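PDB 3GKQ: terminal oxygenase component of carbazole 1,9a-dioxygenase, which probably catalyses the angular dioxygenation of carbazole at a non-haem iron, taking electrons from a ferredoxin through its Rieske [2Fe-2S] cluster. Local coordinates for residues V35-E40 with G165-V170; Q50-K55 with L138-Q143; K55-R60 with I68-L73; S87-S92 with T99-N104. All coordinates share one frame; numbering follows the deposited sequence.

Interaction 1. Residues V35-E40 with G165-V170; sequences VRLSAE and GQHRVV
The polar part of this contact centres on a hydrogen bond between two side chains reaching tip to tip. His167, on strand 165-170, gives its NE2 proton to Glu40 OE1 at 2.7 Å, and the bond is almost straight, at 175°. The oxygen lies at the edge of the imidazole, in its plane, while the carboxylate is turned 43° from the ring. The histidine holds the crowded first torsion, with CG between the backbone N and the carbonyl carbon, and Glu40 answers with a chain extended beyond CG. Glu40 OE1 also accepts the backbone N-H of Leu37 at 2.8 Å, closing the short turn 37-40 on itself, though the exact position of OE1 is less certain than the rest.

Apolar contact comes from Leu37, whose CG meets His167 CD2 at 3.9 Å and whose CD1 rests 3.8 Å from Gly165 O. A branched aliphatic suits this place, packing against the ring carbon without competing for the ring's N-H.

Arg36 crosses the histidine, its guanidinium plane 21° from the ring, with NE 4.0 Å from His167 NE2. The carboxylate would tend to favour a protonated imidazole and the nearby Arg36 to oppose it, so the charge is left open. The arrangement is a histidine-carboxylate pair at the surface, joining the loop after strand 31-35 of the Rieske part to strand 161-170, an outermost strand, within this chain, of the seven-stranded antiparallel sheet of the catalytic domain.

Interaction 2. Residues Q50-K55 with L138-Q143; sequences QLLGEK and LFVGDQ
Leu51, the last residue of strand 47-51, makes the closest approach of this buried contact. Its CG sits in the crowded position between the backbone N and the carbonyl carbon, and this chi1 of 75° carries the branch toward strand 135-140, where its methyls part: CD1 meets Val140 CG2 tip to tip at 3.5 Å, and CD2 reaches Leu138 CD1 at 4.1 Å as the two leucines cross obliquely. Leu52 follows with its CG beside the backbone N; it slides past Val140 in the opposite direction, and its CD2 comes to 4.1 Å from Val140 CG1. Gly53 lets the chain turn with positive phi, as Leu52 before it does, and the type I' turn is closed by Glu54 N donating to Leu51 O at 2.9 Å. Glu54 then extends its chain toward the valine, laying OE2 3.7 Å from Val140 CG1. That carboxylate is satisfied elsewhere, by Tyr127 and by a salt bridge to Arg29, so toward Val140 it offers only van der Waals contact.

Val140 suits its place because its two methyls divide the work, CG2 for Leu51 and CG1 for Leu52 and Glu54. An alanine here would probably loosen the packing under the turn, since both methyls that touch these three residues would be gone. The whole is a type I' beta hairpin whose tip packs on strand 135-140, joining two antiparallel sheets of the Rieske domain.

Interaction 3. Residues K55-R60 with I68-L73; sequences KVLLNR and IADRCL. With FES (Fe2/s2 (inorganic) cluster), chain H.
Strands 54-61 and 64-69 form an antiparallel beta hairpin of the Rieske domain, and this contact lies where the second strand leaves for the cluster. Leu57 and Ile68 are a hydrogen-bonded pair: Leu57 N donates to Ile68 O at 2.8 Å, nearly along the C=O axis, and Ile68 N returns a bond to Leu57 O. Past the strand end, Asp70 N still reaches Lys55 O at 2.9 Å, but from above the carbonyl plane, as the chain bends into an inverse gamma turn centred on Asp70.

The Asp70 side chain has CG anti to its backbone N (chi1 -166°), which carries it back over the first strand. Its CB rests 3.5 Å from Lys55 O; CG lies 3.9 Å from Leu57 CG, and OD1 closes on that same Leu57 CG at 3.7 Å. OD2, at the tip, is taken by Ser80 OG, so a short acid suits the place, its CB packing on the strand and its carboxylate reaching a hydroxyl beyond. A water joins Lys55 NZ to Asp70 O, while NZ also bonds Thr78. Two residues on, Cys72, its SG anti to the backbone N, binds the cluster with SG 2.3 Å from FE1.

Interaction 4. Residues S87-S92 with T99-N104; sequences SKATIS and TYRWDN
Strands 90-92 and 99-101 run antiparallel, their axes 4.6 Å apart at closest approach and their directions 158° from each other. Ile91 and Tyr100 are the hydrogen-bonded pair, each N-H meeting the other's carbonyl nearly along its C=O axis at 2.9 Å between N and O. Thr90 with Arg101 and Ser92 with Thr99 flank it as non-hydrogen-bonded pairs. Beyond the strands, Trp102 N donates to Ala89 O at 3.0 Å, in the carbonyl plane.

On the face of Ile91 and Tyr100, the isoleucine crosses the indole obliquely: its CB lies 3.7 Å from Trp102 CZ2, and CG2 stands over one face toward the rim. A beta-branched aliphatic suits the place, since CB, CG2 and CD1 can all lie against the broad indole. Trp102 NE1 gives its proton to a water at 3.1 Å.

The other face is more polar. Ser92 OG and Thr99 OG1 approach to 2.7 Å, while Thr99 CG2 presses on Thr90 CB at 3.5 Å, a tight carbon pair. Arg101, bent at chi3, lays one face of its guanidinium against Ala89 CB and grips Asp103 side-on, NE to OD1 and NH2 to OD2, the latter a salt bridge of 2.7 Å. Its NH1 pairs with Glu245 of a second subunit. A leucine here would lack both ion pairs, which would probably leave Asp103 without this partner and weaken the link to the second subunit. The chemistry thus implies an apolar face turned to strands 54-61 and 64-69, and a hydroxyl-bearing, charged face that meets Ile244 and Glu245 of a second subunit.

Overall arrangement
The four contacts run from the catalytic domain out to the Rieske cluster. Interactions 1 and 2, centres about 17 Å apart, touch through Val35 CG1 and Leu51 CD1 at 3.5 Å. Interaction 2 shares Lys55 with interaction 3, centres about 11 Å apart, and Leu138 packs on Val56 and Leu58. Interactions 3 and 4, both touching a second subunit, meet twice: near the cluster, where Tyr100 OH probably hydrogen-bonds Leu73 N at 3.1 Å beside the ligand Cys72, and between the hairpins, where Ile68 packs on Trp102. The Arg36 side chain is about 11 Å from that of His294, which binds another iron in this protein, not bound to this chain, distinct from the His186, His190 and Asp334 site.

Interaction 1. Residues V35-E40 with G165-V170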
# COMPACT_ATOMS: atom_id res chain seq x y z
N VAL A 35 9.54 24.31 -11.33
CA VAL A 35 9.28 23.47 -10.17
C VAL A 35 8.72 24.19 -8.95
O VAL A 35 8.09 23.57 -8.09
CB VAL A 35 10.56 22.73 -9.71
CG1 VAL A 35 11.05 21.82 -10.83
CG2 VAL A 35 11.64 23.74 -9.34
N ARG A 36 8.92 25.50 -8.88
CA ARG A 36 8.45 26.26 -7.73
C ARG A 36 8.33 27.74 -8.08
O ARG A 36 8.92 28.22 -9.06
CB ARG A 36 9.44 26.06 -6.58
CG ARG A 36 8.83 25.99 -5.19
CD ARG A 36 8.79 24.57 -4.63
NE ARG A 36 7.80 23.74 -5.30
CZ ARG A 36 7.51 22.49 -4.96
NH1 ARG A 36 8.13 21.90 -3.94
NH2 ARG A 36 6.59 21.82 -5.64
N LEU A 37 7.55 28.48 -7.30
CA LEU A 37 7.40 29.91 -7.50
C LEU A 37 8.62 30.56 -6.86
O LEU A 37 9.09 30.09 -5.82
CB LEU A 37 6.12 30.42 -6.83
CG LEU A 37 4.81 29.75 -7.27
CD1 LEU A 37 3.65 30.28 -6.45
CD2 LEU A 37 4.58 30.02 -8.75
N SER A 38 9.13 31.63 -7.46
CA SER A 38 10.30 32.32 -6.92
C SER A 38 10.19 32.61 -5.43
O SER A 38 11.15 32.42 -4.68
CB SER A 38 10.54 33.64 -7.67
OG SER A 38 10.98 33.42 -8.99
N ALA A 39 9.02 33.06 -5.00
CA ALA A 39 8.79 33.40 -3.60
C ALA A 39 8.97 32.21 -2.65
O ALA A 39 9.23 32.40 -1.46
CB ALA A 39 7.38 33.98 -3.43
N GLU A 40 8.83 30.99 -3.16
CA GLU A 40 8.96 29.80 -2.33
C GLU A 40 10.42 29.40 -2.14
O GLU A 40 10.73 28.54 -1.31
CB GLU A 40 8.20 28.63 -2.96
CG GLU A 40 6.71 28.87 -3.09
CD GLU A 40 6.00 27.73 -3.80
OE1 GLU A 40 6.34 27.45 -4.97
OE2 GLU A 40 5.11 27.10 -3.19
N GLY A 165 0.77 32.91 -10.63
CA GLY A 165 0.22 31.58 -10.71
C GLY A 165 0.23 30.81 -9.40
O GLY A 165 0.58 31.34 -8.35
N GLN A 166 -0.17 29.54 -9.49
CA GLN A 166 -0.22 28.65 -8.34
C GLN A 166 -0.02 27.22 -8.83
O GLN A 166 -0.18 26.94 -10.02
CB GLN A 166 -1.58 28.75 -7.63
CG GLN A 166 -2.78 28.41 -8.52
CD GLN A 166 -4.09 28.29 -7.74
OE1 GLN A 166 -4.27 28.92 -6.70
NE2 GLN A 166 -5.01 27.48 -8.25
N HIS A 167 0.33 26.32 -7.92
CA HIS A 167 0.51 24.93 -8.29
C HIS A 167 -0.05 24.00 -7.23
O HIS A 167 -0.25 24.39 -6.08
CB HIS A 167 2.00 24.62 -8.55
CG HIS A 167 2.91 24.97 -7.42
ND1 HIS A 167 2.94 24.27 -6.23
CD2 HIS A 167 3.85 25.94 -7.30
CE1 HIS A 167 3.86 24.79 -5.44
NE2 HIS A 167 4.43 25.80 -6.06
N ARG A 168 -0.34 22.76 -7.64
CA ARG A 168 -0.88 21.75 -6.74
C ARG A 168 -0.44 20.40 -7.26
O ARG A 168 -0.19 20.24 -8.46
CB ARG A 168 -2.42 21.81 -6.73
CG ARG A 168 -3.07 21.17 -7.96
CD ARG A 168 -4.59 21.34 -7.98
NE ARG A 168 -5.00 22.64 -8.52
CZ ARG A 168 -6.26 23.02 -8.69
NH1 ARG A 168 -7.26 22.22 -8.36
NH2 ARG A 168 -6.52 24.22 -9.21
N VAL A 169 -0.32 19.42 -6.37
CA VAL A 169 0.07 18.09 -6.80
C VAL A 169 -1.21 17.36 -7.17
O VAL A 169 -2.19 17.41 -6.44
CB VAL A 169 0.82 17.34 -5.69
CG1 VAL A 169 2.08 18.10 -5.30
CG2 VAL A 169 -0.08 17.18 -4.49
N VAL A 170 -1.20 16.70 -8.32
CA VAL A 170 -2.37 15.95 -8.78
C VAL A 170 -2.05 14.45 -8.77
O VAL A 170 -0.97 14.04 -9.20
CB VAL A 170 -2.78 16.39 -10.20
CG1 VAL A 170 -3.94 15.54 -10.70
CG2 VAL A 170 -3.16 17.86 -10.18

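Interaction 2. Residues Q50-K55 with L138-Q143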
# COMPACT_ATOMS: atom_id res chain seq x y z
N GLN A 50 10.87 17.42 -6.19
CA GLN A 50 11.07 16.20 -6.95
C GLN A 50 10.40 16.36 -8.30
O GLN A 50 9.23 16.75 -8.37
CB GLN A 50 10.48 14.98 -6.23
CG GLN A 50 10.71 13.66 -6.97
CD GLN A 50 10.15 12.46 -6.24
OE1 GLN A 50 10.29 12.34 -5.02
NE2 GLN A 50 9.52 11.55 -6.98
N LEU A 51 11.14 16.11 -9.37
CA LEU A 51 10.58 16.21 -10.71
C LEU A 51 11.19 15.10 -11.55
O LEU A 51 12.38 14.80 -11.44
CB LEU A 51 10.86 17.57 -11.36
CG LEU A 51 12.27 17.86 -11.87
CD1 LEU A 51 12.24 19.12 -12.74
CD2 LEU A 51 13.23 18.02 -10.71
N LEU A 52 10.36 14.48 -12.38
CA LEU A 52 10.81 13.38 -13.23
C LEU A 52 11.48 12.27 -12.43
O LEU A 52 12.41 11.62 -12.91
CB LEU A 52 11.75 13.90 -14.33
CG LEU A 52 11.04 14.59 -15.50
CD1 LEU A 52 10.51 15.96 -15.06
CD2 LEU A 52 12.00 14.75 -16.65
N GLY A 53 11.00 12.06 -11.21
CA GLY A 53 11.54 11.02 -10.35
C GLY A 53 12.86 11.35 -9.66
O GLY A 53 13.37 10.53 -8.90
N GLU A 54 13.41 12.53 -9.91
CA GLU A 54 14.67 12.92 -9.31
C GLU A 54 14.48 13.89 -8.14
O GLU A 54 13.73 14.86 -8.24
CB GLU A 54 15.58 13.55 -10.38
CG GLU A 54 16.03 12.54 -11.45
CD GLU A 54 16.85 13.16 -12.58
OE1 GLU A 54 17.53 14.18 -12.35
OE2 GLU A 54 16.82 12.61 -13.70
N LYS A 55 15.16 13.61 -7.03
CA LYS A 55 15.06 14.46 -5.84
C LYS A 55 16.13 15.55 -5.89
O LYS A 55 17.32 15.27 -5.94
CB LYS A 55 15.19 13.61 -4.58
CG LYS A 55 14.03 12.63 -4.40
CD LYS A 55 14.26 11.67 -3.24
CE LYS A 55 14.22 12.38 -1.90
NZ LYS A 55 14.45 11.44 -0.77
N LEU A 138 14.21 24.25 -13.91
CA LEU A 138 15.38 23.40 -13.80
C LEU A 138 15.53 22.63 -15.11
O LEU A 138 14.53 22.25 -15.72
CB LEU A 138 15.23 22.39 -12.66
CG LEU A 138 15.01 22.88 -11.24
CD1 LEU A 138 15.01 21.68 -10.30
CD2 LEU A 138 16.10 23.87 -10.84
N PHE A 139 16.76 22.41 -15.54
CA PHE A 139 16.99 21.63 -16.75
C PHE A 139 17.34 20.22 -16.28
O PHE A 139 18.28 20.03 -15.51
CB PHE A 139 18.14 22.20 -17.58
CG PHE A 139 18.33 21.50 -18.90
CD1 PHE A 139 17.47 21.76 -19.96
CD2 PHE A 139 19.35 20.56 -19.07
CE1 PHE A 139 17.62 21.09 -21.18
CE2 PHE A 139 19.50 19.89 -20.28
CZ PHE A 139 18.63 20.15 -21.34
N VAL A 140 16.57 19.24 -16.73
CA VAL A 140 16.81 17.85 -16.36
C VAL A 140 17.32 17.12 -17.59
O VAL A 140 16.57 16.87 -18.52
CB VAL A 140 15.53 17.16 -15.87
CG1 VAL A 140 15.83 15.72 -15.47
CG2 VAL A 140 14.94 17.93 -14.69
N GLY A 141 18.61 16.79 -17.58
CA GLY A 141 19.19 16.10 -18.72
C GLY A 141 20.70 16.00 -18.61
O GLY A 141 21.28 16.42 -17.60
N ASP A 142 21.33 15.46 -19.65
CA ASP A 142 22.77 15.27 -19.66
C ASP A 142 23.47 16.14 -20.70
O ASP A 142 24.70 16.25 -20.69
CB ASP A 142 23.08 13.81 -19.95
CG ASP A 142 22.25 12.88 -19.10
OD1 ASP A 142 22.51 12.81 -17.87
OD2 ASP A 142 21.33 12.23 -19.65
N GLN A 143 22.71 16.75 -21.59
CA GLN A 143 23.30 17.59 -22.62
C GLN A 143 23.22 19.06 -22.25
O GLN A 143 22.50 19.44 -21.32
CB GLN A 143 22.61 17.35 -23.96
CG GLN A 143 21.13 17.65 -23.97
CD GLN A 143 20.44 17.11 -25.20
OE1 GLN A 143 20.55 15.92 -25.50
NE2 GLN A 143 19.74 17.97 -25.93

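Interaction 3. Residues K55-R60 with I68-L73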
# COMPACT_ATOMS: atom_id res chain seq x y z
N LYS A 55 15.16 13.61 -7.03
CA LYS A 55 15.06 14.46 -5.84
C LYS A 55 16.13 15.55 -5.89
O LYS A 55 17.32 15.27 -5.94
CB LYS A 55 15.19 13.61 -4.58
CG LYS A 55 14.03 12.63 -4.40
CD LYS A 55 14.26 11.67 -3.24
CE LYS A 55 14.22 12.38 -1.90
NZ LYS A 55 14.45 11.44 -0.77
N VAL A 56 15.67 16.80 -5.86
CA VAL A 56 16.56 17.95 -5.94
C VAL A 56 16.41 18.89 -4.74
O VAL A 56 15.33 18.98 -4.15
CB VAL A 56 16.28 18.74 -7.24
CG1 VAL A 56 17.25 19.89 -7.40
CG2 VAL A 56 16.37 17.79 -8.44
N LEU A 57 17.50 19.56 -4.37
CA LEU A 57 17.46 20.50 -3.25
C LEU A 57 17.79 21.89 -3.79
O LEU A 57 18.84 22.09 -4.42
CB LEU A 57 18.49 20.12 -2.18
CG LEU A 57 18.05 20.19 -0.71
CD1 LEU A 57 19.30 20.36 0.16
CD2 LEU A 57 17.08 21.34 -0.46
N LEU A 58 16.90 22.84 -3.55
CA LEU A 58 17.09 24.20 -4.02
C LEU A 58 17.48 25.15 -2.89
O LEU A 58 17.15 24.92 -1.73
CB LEU A 58 15.80 24.73 -4.66
CG LEU A 58 15.08 23.89 -5.71
CD1 LEU A 58 13.76 24.56 -6.06
CD2 LEU A 58 15.95 23.73 -6.94
N ASN A 59 18.18 26.22 -3.23
CA ASN A 59 18.56 27.23 -2.25
C ASN A 59 18.93 28.50 -2.98
O ASN A 59 19.39 28.47 -4.13
CB ASN A 59 19.74 26.76 -1.39
CG ASN A 59 20.00 27.69 -0.21
OD1 ASN A 59 19.07 28.32 0.32
ND2 ASN A 59 21.25 27.78 0.22
N ARG A 60 18.71 29.63 -2.32
CA ARG A 60 19.02 30.93 -2.89
C ARG A 60 20.17 31.53 -2.08
O ARG A 60 20.05 31.76 -0.88
CB ARG A 60 17.79 31.82 -2.84
CG ARG A 60 18.02 33.25 -3.27
CD ARG A 60 16.69 33.92 -3.56
NE ARG A 60 16.56 34.17 -4.99
CZ ARG A 60 15.52 33.82 -5.73
NH1 ARG A 60 14.48 33.18 -5.20
NH2 ARG A 60 15.53 34.10 -7.02
N ILE A 68 20.93 21.23 -6.48
CA ILE A 68 21.81 20.08 -6.38
C ILE A 68 21.00 18.81 -6.09
O ILE A 68 19.87 18.89 -5.61
CB ILE A 68 22.84 20.24 -5.23
CG1 ILE A 68 22.08 20.42 -3.90
CG2 ILE A 68 23.76 21.44 -5.50
CD1 ILE A 68 22.97 20.49 -2.66
N ALA A 69 21.58 17.66 -6.40
CA ALA A 69 20.93 16.38 -6.12
C ALA A 69 20.72 16.31 -4.61
O ALA A 69 21.65 16.59 -3.84
CB ALA A 69 21.81 15.23 -6.59
N ASP A 70 19.52 15.93 -4.19
CA ASP A 70 19.19 15.85 -2.76
C ASP A 70 19.55 14.50 -2.16
O ASP A 70 18.70 13.81 -1.59
CB ASP A 70 17.70 16.15 -2.58
CG ASP A 70 17.32 16.43 -1.13
OD1 ASP A 70 18.22 16.54 -0.27
OD2 ASP A 70 16.11 16.55 -0.85
N ARG A 71 20.82 14.12 -2.27
CA ARG A 71 21.30 12.86 -1.73
C ARG A 71 22.81 12.90 -1.51
O ARG A 71 23.56 13.23 -2.43
CB ARG A 71 20.96 11.70 -2.68
CG ARG A 71 21.37 10.34 -2.12
CD ARG A 71 20.78 9.20 -2.94
NE ARG A 71 21.41 9.05 -4.24
CZ ARG A 71 20.99 8.22 -5.18
NH1 ARG A 71 19.92 7.45 -4.97
NH2 ARG A 71 21.64 8.14 -6.34
N CYS A 72 23.24 12.54 -0.31
CA CYS A 72 24.66 12.53 0.02
C CYS A 72 25.37 11.38 -0.70
O CYS A 72 24.84 10.28 -0.81
CB CYS A 72 24.83 12.40 1.54
SG CYS A 72 26.54 12.57 2.15
N LEU A 73 26.57 11.66 -1.18
CA LEU A 73 27.37 10.67 -1.89
C LEU A 73 27.91 9.58 -0.98
O LEU A 73 28.27 8.50 -1.45
CB LEU A 73 28.54 11.35 -2.59
CG LEU A 73 28.20 12.40 -3.65
CD1 LEU A 73 29.48 13.03 -4.17
CD2 LEU A 73 27.41 11.74 -4.77
FE1 FES H . 26.17 12.17 4.35
FE2 FES H . 27.82 10.37 5.66
S1 FES H . 28.22 12.53 5.35
S2 FES H . 25.72 10.02 4.73
O HOH W 1 17.49 11.36 -1.65

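Interaction 4. Residues S87-S92 with T99-N104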
# COMPACT_ATOMS: atom_id res chain seq x y z
N SER A 87 28.37 27.50 6.33
CA SER A 87 29.06 28.52 5.56
C SER A 87 28.04 28.92 4.52
O SER A 87 27.22 28.10 4.09
CB SER A 87 30.33 27.97 4.90
OG SER A 87 30.10 27.62 3.54
N LYS A 88 28.06 30.19 4.12
CA LYS A 88 27.12 30.72 3.15
C LYS A 88 27.02 29.94 1.84
O LYS A 88 25.93 29.74 1.31
CB LYS A 88 27.49 32.17 2.81
CG LYS A 88 26.61 32.80 1.74
CD LYS A 88 27.27 34.04 1.13
CE LYS A 88 28.50 33.67 0.30
NZ LYS A 88 28.19 32.72 -0.83
N ALA A 89 28.16 29.49 1.33
CA ALA A 89 28.20 28.79 0.05
C ALA A 89 28.03 27.27 0.09
O ALA A 89 28.05 26.63 -0.96
CB ALA A 89 29.50 29.13 -0.66
N THR A 90 27.85 26.69 1.27
CA THR A 90 27.74 25.24 1.35
C THR A 90 26.65 24.68 2.24
O THR A 90 25.98 25.39 2.99
CB THR A 90 29.06 24.62 1.85
OG1 THR A 90 29.23 24.93 3.23
CG2 THR A 90 30.24 25.16 1.07
N ILE A 91 26.48 23.36 2.13
CA ILE A 91 25.55 22.61 2.94
C ILE A 91 26.36 21.42 3.42
O ILE A 91 27.16 20.86 2.67
CB ILE A 91 24.32 22.12 2.13
CG1 ILE A 91 23.43 21.25 3.03
CG2 ILE A 91 24.76 21.32 0.91
CD1 ILE A 91 22.07 20.89 2.42
N SER A 92 26.18 21.05 4.68
CA SER A 92 26.90 19.91 5.25
C SER A 92 25.90 18.82 5.59
O SER A 92 24.89 19.08 6.25
CB SER A 92 27.66 20.33 6.52
OG SER A 92 28.60 21.36 6.25
N THR A 99 30.66 18.10 3.22
CA THR A 99 30.22 19.44 2.85
C THR A 99 30.37 19.78 1.37
O THR A 99 31.45 19.64 0.80
CB THR A 99 31.00 20.47 3.71
OG1 THR A 99 30.78 20.16 5.10
CG2 THR A 99 30.54 21.89 3.43
N TYR A 100 29.27 20.22 0.77
CA TYR A 100 29.23 20.55 -0.65
C TYR A 100 28.84 22.00 -0.94
O TYR A 100 28.05 22.59 -0.21
CB TYR A 100 28.20 19.65 -1.37
CG TYR A 100 28.21 18.19 -0.98
CD1 TYR A 100 27.54 17.74 0.16
CD2 TYR A 100 28.85 17.24 -1.79
CE1 TYR A 100 27.51 16.38 0.48
CE2 TYR A 100 28.83 15.89 -1.47
CZ TYR A 100 28.16 15.46 -0.34
OH TYR A 100 28.13 14.11 -0.04
N ARG A 101 29.39 22.55 -2.02
CA ARG A 101 29.06 23.91 -2.43
C ARG A 101 27.78 23.88 -3.26
O ARG A 101 27.60 22.98 -4.10
CB ARG A 101 30.18 24.52 -3.28
CG ARG A 101 31.43 24.94 -2.51
CD ARG A 101 32.42 25.62 -3.46
NE ARG A 101 31.86 26.82 -4.07
CZ ARG A 101 31.88 28.03 -3.53
NH1 ARG A 101 32.44 28.23 -2.34
NH2 ARG A 101 31.33 29.06 -4.16
N TRP A 102 26.91 24.86 -3.05
CA TRP A 102 25.66 24.95 -3.80
C TRP A 102 25.87 25.23 -5.28
O TRP A 102 25.18 24.66 -6.13
CB TRP A 102 24.76 26.05 -3.23
CG TRP A 102 24.17 25.75 -1.89
CD1 TRP A 102 24.60 26.23 -0.68
CD2 TRP A 102 23.04 24.91 -1.61
NE1 TRP A 102 23.80 25.74 0.33
CE2 TRP A 102 22.83 24.93 -0.21
CE3 TRP A 102 22.18 24.15 -2.41
CZ2 TRP A 102 21.80 24.22 0.40
CZ3 TRP A 102 21.15 23.43 -1.80
CH2 TRP A 102 20.97 23.47 -0.40
N ASP A 103 26.83 26.10 -5.60
CA ASP A 103 27.05 26.45 -7.00
C ASP A 103 27.62 25.37 -7.91
O ASP A 103 27.29 25.34 -9.09
CB ASP A 103 27.90 27.74 -7.11
CG ASP A 103 29.28 27.61 -6.49
OD1 ASP A 103 29.65 26.52 -6.00
OD2 ASP A 103 30.02 28.62 -6.51
N ASN A 104 28.43 24.47 -7.38
CA ASN A 104 28.99 23.41 -8.22
C ASN A 104 28.91 22.01 -7.63
O ASN A 104 29.44 21.06 -8.20
CB ASN A 104 30.46 23.73 -8.57
CG ASN A 104 31.34 23.85 -7.34
OD1 ASN A 104 31.01 23.35 -6.26
ND2 ASN A 104 32.49 24.52 -7.50
O HOH W 2 24.47 27.78 2.57
O HOH W 3 27.95 27.65 -3.41